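Local coordinates for protein 4-alpha-glucanotransferase (Corynebacterium glutamicum, PDB 5B68) that belongs to the 4-alpha-glucanotransferase (amylomaltase) family, pairing an N-terminal beta-sandwich domain with a 4-alpha-glucanotransferase domain of TIM-barrel type, at residues Asn203-Val208 with Lys372-Ala377; Trp193-Phe198 with Pro245-Val250; Val651-Glu656 with Glu694-Val699. All blocks are in the same frame, centred on the assembly; numbering follows the deposited sequence.

Contact 1 (Asn203-Val208 with Lys372-Ala377); sequences NLASVV and KRAVDA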
loop_
_atom_site.group_PDB
_atom_site.type_symbol
_atom_site.label_atom_id
_atom_site.label_comp_id
_atom_site.label_asym_id
_atom_site.label_seq_id
_atom_site.Cartn_x
_atom_site.Cartn_y
_atom_site.Cartn_z
ATOM N N ASN A 203 -6.689 13.721 16.384
ATOM C CA ASN A 203 -6.120 14.464 17.507
ATOM C C ASN A 203 -4.632 14.699 17.225
ATOM O O ASN A 203 -4.191 15.846 17.242
ATOM C CB ASN A 203 -6.300 13.637 18.801
ATOM C CG ASN A 203 -5.932 14.422 20.079
ATOM O OD1 ASN A 203 -5.477 15.594 20.025
ATOM N ND2 ASN A 203 -6.070 13.747 21.230
ATOM N N LEU A 204 -3.909 13.620 16.943
ATOM C CA LEU A 204 -2.463 13.685 16.632
ATOM C C LEU A 204 -2.270 14.627 15.445
ATOM O O LEU A 204 -1.347 15.473 15.483
ATOM C CB LEU A 204 -1.860 12.354 16.374
ATOM C CG LEU A 204 -0.368 12.239 16.096
ATOM C CD1 LEU A 204 0.442 12.848 17.208
ATOM C CD2 LEU A 204 0.008 10.823 15.802
ATOM N N ALA A 205 -3.075 14.509 14.395
ATOM C CA ALA A 205 -2.886 15.395 13.224
ATOM C C ALA A 205 -3.007 16.829 13.633
ATOM O O ALA A 205 -2.139 17.665 13.255
ATOM C CB ALA A 205 -3.889 15.119 12.101
ATOM N N SER A 206 -4.006 17.103 14.477
ATOM C CA SER A 206 -4.262 18.510 14.845
ATOM C C SER A 206 -3.085 19.014 15.688
ATOM O O SER A 206 -2.699 20.169 15.557
ATOM C CB SER A 206 -5.632 18.742 15.502
ATOM O OG SER A 206 -5.600 18.173 16.783
ATOM N N VAL A 207 -2.499 18.168 16.520
ATOM C CA VAL A 207 -1.380 18.590 17.375
ATOM C C VAL A 207 -0.136 18.879 16.569
ATOM O O VAL A 207 0.472 19.906 16.707
ATOM C CB VAL A 207 -1.055 17.488 18.408
ATOM C CG1 VAL A 207 0.315 17.688 19.061
ATOM C CG2 VAL A 207 -2.124 17.398 19.458
ATOM N N VAL A 208 0.255 17.982 15.684
ATOM C CA VAL A 208 1.561 18.184 14.982
ATOM C C VAL A 208 1.373 19.285 13.969
ATOM O O VAL A 208 2.346 19.916 13.581
ATOM C CB VAL A 208 2.121 16.907 14.363
ATOM C CG1 VAL A 208 2.402 15.860 15.416
ATOM C CG2 VAL A 208 1.163 16.329 13.330
ATOM N N LYS A 372 -10.909 15.724 8.385
ATOM C CA LYS A 372 -11.432 17.073 8.540
ATOM C C LYS A 372 -10.703 17.830 9.643
ATOM O O LYS A 372 -10.407 18.981 9.520
ATOM C CB LYS A 372 -12.923 17.033 8.845
ATOM C CG LYS A 372 -13.599 18.378 8.903
ATOM C CD LYS A 372 -15.097 18.208 9.026
ATOM C CE LYS A 372 -15.819 19.509 8.794
ATOM N NZ LYS A 372 -15.371 20.533 9.754
ATOM N N ARG A 373 -10.406 17.129 10.716
ATOM C CA ARG A 373 -9.674 17.723 11.802
ATOM C C ARG A 373 -8.297 18.148 11.364
ATOM O O ARG A 373 -7.838 19.215 11.687
ATOM C CB ARG A 373 -9.481 16.680 12.868
ATOM C CG ARG A 373 -10.548 16.665 13.916
ATOM C CD ARG A 373 -9.944 17.233 15.172
ATOM N NE ARG A 373 -9.873 16.278 16.252
ATOM C CZ ARG A 373 -9.326 16.569 17.425
ATOM N NH1 ARG A 373 -9.299 15.678 18.386
ATOM N NH2 ARG A 373 -8.808 17.768 17.618
ATOM N N ALA A 374 -7.647 17.274 10.616
ATOM C CA ALA A 374 -6.305 17.574 10.133
ATOM C C ALA A 374 -6.280 18.810 9.250
ATOM O O ALA A 374 -5.442 19.687 9.378
ATOM C CB ALA A 374 -5.728 16.390 9.412
ATOM N N VAL A 375 -7.214 18.895 8.314
ATOM C CA VAL A 375 -7.222 19.964 7.385
ATOM C C VAL A 375 -7.697 21.269 8.078
ATOM O O VAL A 375 -7.198 22.338 7.780
ATOM C CB VAL A 375 -8.183 19.632 6.241
ATOM C CG1 VAL A 375 -8.425 20.859 5.359
ATOM C CG2 VAL A 375 -7.576 18.538 5.384
ATOM N N ASP A 376 -8.653 21.179 8.989
ATOM C CA ASP A 376 -9.112 22.389 9.716
ATOM C C ASP A 376 -8.025 22.930 10.661
ATOM O O ASP A 376 -8.019 24.119 10.987
ATOM C CB ASP A 376 -10.384 22.103 10.486
ATOM C CG ASP A 376 -11.644 21.975 9.584
ATOM O OD1 ASP A 376 -11.640 22.326 8.380
ATOM O OD2 ASP A 376 -12.647 21.460 10.145
ATOM N N ALA A 377 -7.083 22.080 11.059
ATOM C CA ALA A 377 -5.911 22.492 11.785
ATOM C C ALA A 377 -4.833 23.155 10.957
ATOM O O ALA A 377 -3.821 23.557 11.512
ATOM C CB ALA A 377 -5.339 21.326 12.532
#

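Contact 2 (Trp193-Phe198 with Pro245-Val250); sequences WGMGDF and PIYIRV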
loop_
_atom_site.group_PDB
_atom_site.type_symbol
_atom_site.label_atom_id
_atom_site.label_comp_id
_atom_site.label_asym_id
_atom_site.label_seq_id
_atom_site.Cartn_x
_atom_site.Cartn_y
_atom_site.Cartn_z
ATOM N N TRP A 193 -8.394 2.908 23.943
ATOM C CA TRP A 193 -8.455 1.548 24.518
ATOM C C TRP A 193 -7.186 0.784 24.353
ATOM O O TRP A 193 -7.117 -0.233 23.626
ATOM C CB TRP A 193 -9.667 0.778 23.958
ATOM C CG TRP A 193 -10.987 1.273 24.410
ATOM C CD1 TRP A 193 -11.343 2.554 24.796
ATOM C CD2 TRP A 193 -12.196 0.497 24.500
ATOM N NE1 TRP A 193 -12.666 2.598 25.094
ATOM C CE2 TRP A 193 -13.210 1.354 24.931
ATOM C CE3 TRP A 193 -12.512 -0.834 24.220
ATOM C CZ2 TRP A 193 -14.530 0.928 25.107
ATOM C CZ3 TRP A 193 -13.852 -1.252 24.413
ATOM C CH2 TRP A 193 -14.813 -0.361 24.835
ATOM N N GLY A 194 -6.095 1.285 24.949
ATOM C CA GLY A 194 -4.870 0.535 24.856
ATOM C C GLY A 194 -4.108 0.715 23.559
ATOM O O GLY A 194 -2.976 0.305 23.448
ATOM N N MET A 195 -4.762 1.228 22.537
ATOM C CA MET A 195 -4.106 1.359 21.258
ATOM C C MET A 195 -4.759 2.508 20.514
ATOM O O MET A 195 -5.892 2.832 20.767
ATOM C CB MET A 195 -4.180 0.039 20.483
ATOM C CG MET A 195 -5.353 -0.108 19.541
ATOM S SD MET A 195 -5.484 -1.664 18.638
ATOM C CE MET A 195 -4.904 -1.264 17.005
ATOM N N GLY A 196 -4.034 3.121 19.602
ATOM C CA GLY A 196 -4.599 4.326 18.950
ATOM C C GLY A 196 -5.777 3.978 18.049
ATOM O O GLY A 196 -5.822 2.845 17.478
ATOM N N ASP A 197 -6.658 4.923 17.893
ATOM C CA ASP A 197 -7.912 4.762 17.162
ATOM C C ASP A 197 -8.138 5.963 16.263
ATOM O O ASP A 197 -7.239 6.831 16.147
ATOM C CB ASP A 197 -9.055 4.480 18.173
ATOM C CG ASP A 197 -9.302 5.620 19.172
ATOM O OD1 ASP A 197 -9.187 6.810 18.791
ATOM O OD2 ASP A 197 -9.647 5.352 20.351
ATOM N N PHE A 198 -9.282 6.021 15.579
ATOM C CA PHE A 198 -9.502 7.134 14.586
ATOM C C PHE A 198 -9.561 8.490 15.287
ATOM O O PHE A 198 -9.260 9.529 14.695
ATOM C CB PHE A 198 -10.823 6.961 13.753
ATOM C CG PHE A 198 -10.856 5.678 12.936
ATOM C CD1 PHE A 198 -9.909 5.434 11.969
ATOM C CD2 PHE A 198 -11.904 4.789 13.072
ATOM C CE1 PHE A 198 -9.973 4.301 11.169
ATOM C CE2 PHE A 198 -11.986 3.659 12.273
ATOM C CZ PHE A 198 -10.984 3.389 11.356
ATOM N N PRO A 245 -11.946 -2.330 11.533
ATOM C CA PRO A 245 -12.767 -1.789 12.593
ATOM C C PRO A 245 -12.156 -1.744 13.998
ATOM O O PRO A 245 -12.742 -1.087 14.823
ATOM C CB PRO A 245 -14.061 -2.681 12.550
ATOM C CG PRO A 245 -13.948 -3.434 11.253
ATOM C CD PRO A 245 -12.465 -3.639 11.068
ATOM N N ILE A 246 -10.983 -2.325 14.215
ATOM C CA ILE A 246 -10.275 -2.202 15.493
ATOM C C ILE A 246 -9.993 -0.775 15.911
ATOM O O ILE A 246 -9.819 -0.497 17.118
ATOM C CB ILE A 246 -9.027 -3.004 15.523
ATOM C CG1 ILE A 246 -8.699 -3.420 16.983
ATOM C CG2 ILE A 246 -7.832 -2.355 14.812
ATOM C CD1 ILE A 246 -7.474 -4.290 17.024
ATOM N N TYR A 247 -9.977 0.105 14.918
ATOM C CA TYR A 247 -9.686 1.512 15.107
ATOM C C TYR A 247 -10.891 2.390 15.473
ATOM O O TYR A 247 -10.721 3.539 15.777
ATOM C CB TYR A 247 -8.996 2.083 13.870
ATOM C CG TYR A 247 -7.624 1.528 13.570
ATOM C CD1 TYR A 247 -6.550 1.786 14.399
ATOM C CD2 TYR A 247 -7.398 0.775 12.438
ATOM C CE1 TYR A 247 -5.305 1.291 14.120
ATOM C CE2 TYR A 247 -6.163 0.282 12.158
ATOM C CZ TYR A 247 -5.115 0.540 13.003
ATOM O OH TYR A 247 -3.893 0.052 12.696
ATOM N N ILE A 248 -12.100 1.845 15.436
ATOM C CA ILE A 248 -13.239 2.580 15.813
ATOM C C ILE A 248 -13.152 2.986 17.292
ATOM O O ILE A 248 -12.811 2.128 18.156
ATOM C CB ILE A 248 -14.505 1.747 15.627
ATOM C CG1 ILE A 248 -14.770 1.478 14.121
ATOM C CG2 ILE A 248 -15.684 2.461 16.229
ATOM C CD1 ILE A 248 -15.886 0.455 13.909
ATOM N N ARG A 249 -13.435 4.249 17.588
ATOM C CA ARG A 249 -13.622 4.656 18.970
ATOM C C ARG A 249 -15.097 4.599 19.227
ATOM O O ARG A 249 -15.856 5.396 18.727
ATOM C CB ARG A 249 -13.158 6.070 19.250
ATOM C CG ARG A 249 -13.504 6.474 20.674
ATOM C CD ARG A 249 -12.741 7.668 21.194
ATOM N NE ARG A 249 -11.314 7.444 21.317
ATOM C CZ ARG A 249 -10.502 8.329 21.866
ATOM N NH1 ARG A 249 -11.010 9.448 22.334
ATOM N NH2 ARG A 249 -9.210 8.113 21.938
ATOM N N VAL A 250 -15.489 3.653 20.044
ATOM C CA VAL A 250 -16.918 3.352 20.134
ATOM C C VAL A 250 -17.704 4.454 20.756
ATOM O O VAL A 250 -18.880 4.707 20.407
ATOM C CB VAL A 250 -17.167 1.971 20.830
ATOM C CG1 VAL A 250 -16.430 0.836 20.127
ATOM C CG2 VAL A 250 -16.835 2.018 22.329
#

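Contact 3 (Val651-Glu656 with Glu694-Val699); sequences VDMVGE and ELYHRV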
loop_
_atom_site.group_PDB
_atom_site.type_symbol
_atom_site.label_atom_id
_atom_site.label_comp_id
_atom_site.label_asym_id
_atom_site.label_seq_id
_atom_site.Cartn_x
_atom_site.Cartn_y
_atom_site.Cartn_z
ATOM N N VAL A 651 8.396 9.027 16.432
ATOM C CA VAL A 651 9.294 8.356 17.385
ATOM C C VAL A 651 10.526 9.212 17.685
ATOM O O VAL A 651 11.035 9.165 18.808
ATOM C CB VAL A 651 9.787 6.955 16.884
ATOM C CG1 VAL A 651 8.648 5.952 16.940
ATOM C CG2 VAL A 651 10.408 6.969 15.507
ATOM N N ASP A 652 11.030 9.886 16.669
ATOM C CA ASP A 652 12.244 10.716 16.814
ATOM C C ASP A 652 11.967 12.020 17.559
ATOM O O ASP A 652 12.912 12.630 18.063
ATOM C CB ASP A 652 12.860 11.047 15.437
ATOM C CG ASP A 652 13.589 9.878 14.842
ATOM O OD1 ASP A 652 13.699 8.869 15.560
ATOM O OD2 ASP A 652 14.081 9.978 13.716
ATOM N N MET A 653 10.702 12.428 17.664
ATOM C CA MET A 653 10.322 13.623 18.382
ATOM C C MET A 653 10.263 13.383 19.892
ATOM O O MET A 653 10.258 14.345 20.662
ATOM C CB MET A 653 9.000 14.220 17.837
ATOM C CG MET A 653 9.017 14.455 16.372
ATOM S SD MET A 653 7.504 15.188 15.739
ATOM C CE MET A 653 7.891 16.957 15.724
ATOM N N VAL A 654 10.214 12.120 20.342
ATOM C CA VAL A 654 10.075 11.849 21.758
ATOM C C VAL A 654 11.244 11.035 22.344
ATOM O O VAL A 654 11.218 10.716 23.519
ATOM C CB VAL A 654 8.738 11.127 22.056
ATOM C CG1 VAL A 654 7.581 11.942 21.564
ATOM C CG2 VAL A 654 8.725 9.775 21.382
ATOM N N GLY A 655 12.235 10.686 21.518
ATOM C CA GLY A 655 13.420 9.950 21.939
ATOM C C GLY A 655 13.275 8.457 22.012
ATOM O O GLY A 655 14.033 7.813 22.687
ATOM N N GLU A 656 12.232 7.905 21.371
ATOM C CA GLU A 656 12.020 6.412 21.310
ATOM C C GLU A 656 13.318 5.693 20.874
ATOM O O GLU A 656 13.944 6.072 19.870
ATOM C CB GLU A 656 10.869 6.178 20.287
ATOM C CG GLU A 656 10.508 4.772 19.975
ATOM C CD GLU A 656 9.838 4.088 21.124
ATOM O OE1 GLU A 656 10.605 3.476 21.916
ATOM O OE2 GLU A 656 8.573 4.145 21.277
ATOM N N GLU A 694 10.360 19.134 25.869
ATOM C CA GLU A 694 11.260 20.006 25.144
ATOM C C GLU A 694 11.847 19.349 23.881
ATOM O O GLU A 694 12.037 20.064 22.866
ATOM C CB GLU A 694 12.398 20.512 26.077
ATOM C CG GLU A 694 13.289 21.623 25.481
ATOM C CD GLU A 694 14.509 22.012 26.368
ATOM O OE1 GLU A 694 15.185 21.106 26.966
ATOM O OE2 GLU A 694 14.816 23.239 26.454
ATOM N N LEU A 695 12.125 18.029 23.930
ATOM C CA LEU A 695 12.659 17.290 22.747
ATOM C C LEU A 695 11.729 17.425 21.516
ATOM O O LEU A 695 12.190 17.763 20.436
ATOM C CB LEU A 695 12.980 15.813 23.053
ATOM C CG LEU A 695 13.552 15.011 21.860
ATOM C CD1 LEU A 695 14.819 15.725 21.338
ATOM C CD2 LEU A 695 13.894 13.561 22.203
ATOM N N TYR A 696 10.425 17.267 21.718
ATOM C CA TYR A 696 9.440 17.479 20.637
ATOM C C TYR A 696 9.621 18.826 19.927
ATOM O O TYR A 696 9.683 18.892 18.711
ATOM C CB TYR A 696 8.004 17.359 21.200
ATOM C CG TYR A 696 6.973 17.723 20.203
ATOM C CD1 TYR A 696 6.607 19.022 20.045
ATOM C CD2 TYR A 696 6.430 16.789 19.343
ATOM C CE1 TYR A 696 5.687 19.407 19.120
ATOM C CE2 TYR A 696 5.517 17.171 18.398
ATOM C CZ TYR A 696 5.161 18.474 18.269
ATOM O OH TYR A 696 4.258 18.895 17.329
ATOM N N HIS A 697 9.706 19.904 20.715
ATOM C CA HIS A 697 9.810 21.254 20.207
ATOM C C HIS A 697 11.152 21.435 19.544
ATOM O O HIS A 697 11.226 22.116 18.513
ATOM C CB HIS A 697 9.632 22.285 21.338
ATOM C CG HIS A 697 8.228 22.355 21.823
ATOM N ND1 HIS A 697 7.223 22.852 21.038
ATOM C CD2 HIS A 697 7.630 21.843 22.930
ATOM C CE1 HIS A 697 6.068 22.733 21.671
ATOM N NE2 HIS A 697 6.291 22.129 22.824
ATOM N N ARG A 698 12.215 20.876 20.121
ATOM C CA ARG A 698 13.549 20.990 19.438
ATOM C C ARG A 698 13.542 20.340 17.992
ATOM O O ARG A 698 14.049 20.890 16.967
ATOM C CB ARG A 698 14.620 20.383 20.309
ATOM C CG ARG A 698 14.865 21.165 21.603
ATOM C CD ARG A 698 15.886 20.503 22.513
ATOM N NE ARG A 698 17.208 20.702 21.997
ATOM C CZ ARG A 698 18.368 20.494 22.629
ATOM N NH1 ARG A 698 19.498 20.699 21.957
ATOM N NH2 ARG A 698 18.431 20.145 23.905
ATOM N N VAL A 699 12.962 19.147 17.910
ATOM C CA VAL A 699 12.967 18.436 16.635
ATOM C C VAL A 699 12.013 19.118 15.704
ATOM O O VAL A 699 12.343 19.237 14.512
ATOM C CB VAL A 699 12.657 16.930 16.825
ATOM C CG1 VAL A 699 12.442 16.206 15.497
ATOM C CG2 VAL A 699 13.743 16.313 17.727
#

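Contact 1 (Asn203-Val208 with Lys372-Ala377)
R373 reaches from helix 349-376 over to N203 and S206 on helix 198-209, while A205 and A374 meet between the helix backbones. From CB to CD the arginine touches nothing on 203-208; bends at chi2 and chi3 place CD and NE, beyond which the guanidinium reaches N203. NE then comes near N203 N, CZ lies 3.8 Å from N203 CA, and NH1 lies 3.5 Å from the same CA, which sits over one guanidinium face near its rim. The N203 side chain runs beside the arginine in the same direction, its amide plane 15° from the guanidinium plane. NH2 ends 3.3 Å from S206 OG, but the angle is too poor for a hydrogen bond. The exposed arginine also touches a crystal neighbour, which may influence its pose. The S206 hydroxyl is turned back on its own helix: with OG between the backbone N and the carbonyl carbon (chi1 71°), it donates to N203 O at 2.8 Å, a carbonyl that also accepts from V207 N.

Small residues suit the place where the helices come closest. A205 CB and A374 CB are pressed to 3.5 Å, tighter than usual, and A377 CB rests 3.8 Å from S206 CA. They let the axes approach to 8.0 Å at 10°. Such near-parallel packing is characteristic of successive outer helices of a TIM barrel, here the helices that precede strands 215-218 and 382-387.

Contact 2 (Trp193-Phe198 with Pro245-Val250)
D197 and R249 are brought together by two turns of their chains: D197 holds CG between its backbone N and carbonyl carbon (chi1 62°), and R249 bends at chi3 (-65°), which sets NE to face the acid. The arginine grips side-on, NE and NH2 both binding D197 OD2, at 2.8 and 3.2 Å. The oxygen lies in the guanidinium plane, whereas the carboxylate is turned 83° to that plane, and both nitrogens meet OD2 on its syn side. An aspartate suits this place twice over, because D197 is also the N-cap of helix 198-209 and its OD1 caps a backbone N just beyond F198.

One residue on, F198 N donates to Y247 O at 2.9 Å. Y247 CB stands over one face of the F198 ring, offset toward its rim, 3.6 Å from the centroid, in a CH-pi contact. The Y247 ring has G196 O at its edge, 3.3 Å from CD1. M195 crosses I246 at about a right angle, with SD 3.7 Å from I246 CD1, and its flexible thioether also brings CE against the tyrosine. W193 CZ2 touches V250 CG2 at 3.8 Å, while its NE1 binds E251.

R249 NH2 has further partners in D200 and S189. Around the contact, helix 349-376 packs on F198 and I248 and supplies Q366 to R249 N, helix 261-277 packs on W193, and helix 286-301 sends K293 to the carbonyls of I246 and I248. The loops after strands 177-182 and 215-218 are thus joined, with side chains of three helices packed around them.

Contact 3 (Val651-Glu656 with Glu694-Val699)
M653 and Y696 form a Met-aromatic contact where the short, weakly bonded helix 650-654, directly after barrel strand 645-649, meets the C-terminal helix 694-702. The two side chains lie side by side and point the same way. M653 SD stands 4.8 Å from the centroid of the Y696 ring, obliquely placed, and the bend at chi3 (95°) brings CE to 3.6 Å from Y696 CE2. An unbranched, flexible methionine can follow the ring in this way, and its CG also touches V699 CG1 at 3.9 Å. V699 CG2 packs against D652 O, 3.8 Å away.

L695 CD2 lies 3.4 Å from G655 N. G655 leaves the helix with a positive phi of 83°, a conformation that suits glycine, and having no side chain it lets the leucine methyl lie close to its backbone.

M653 O approaches Y696 N to 3.1 Å, yet the angle is poor. Two polar side chains have partners outside the pair of segments: Y696 OH with D211 and D652 OD2 with T565. With no hydrogen bond across it, the contact probably holds mainly by apolar packing of sulfur, ring and methyl groups.

Overall arrangement
Helix 198-209 links contacts 1 and 2. Its N-terminal end is capped in contact 2, and its later turns pack on helix 349-376 in contact 1; the centres of contacts 1 and 2 lie about 17 Å apart. Helix 349-376 takes part in both, since Q366, C363 and L367 cover contact 2 before the helix ends at contact 1. Contact 3 meets contact 1: V208 CA lies 3.6 Å from Y696 OH, placing the C-terminal helix beside the end of helix 198-209, with the centres of contacts 1 and 3 about 19 Å apart. Contacts 2 and 3 stay about 12 Å apart at their nearest atoms. Thus contact 1 joins helices, contact 2 loops, and contact 3 adds the last helix.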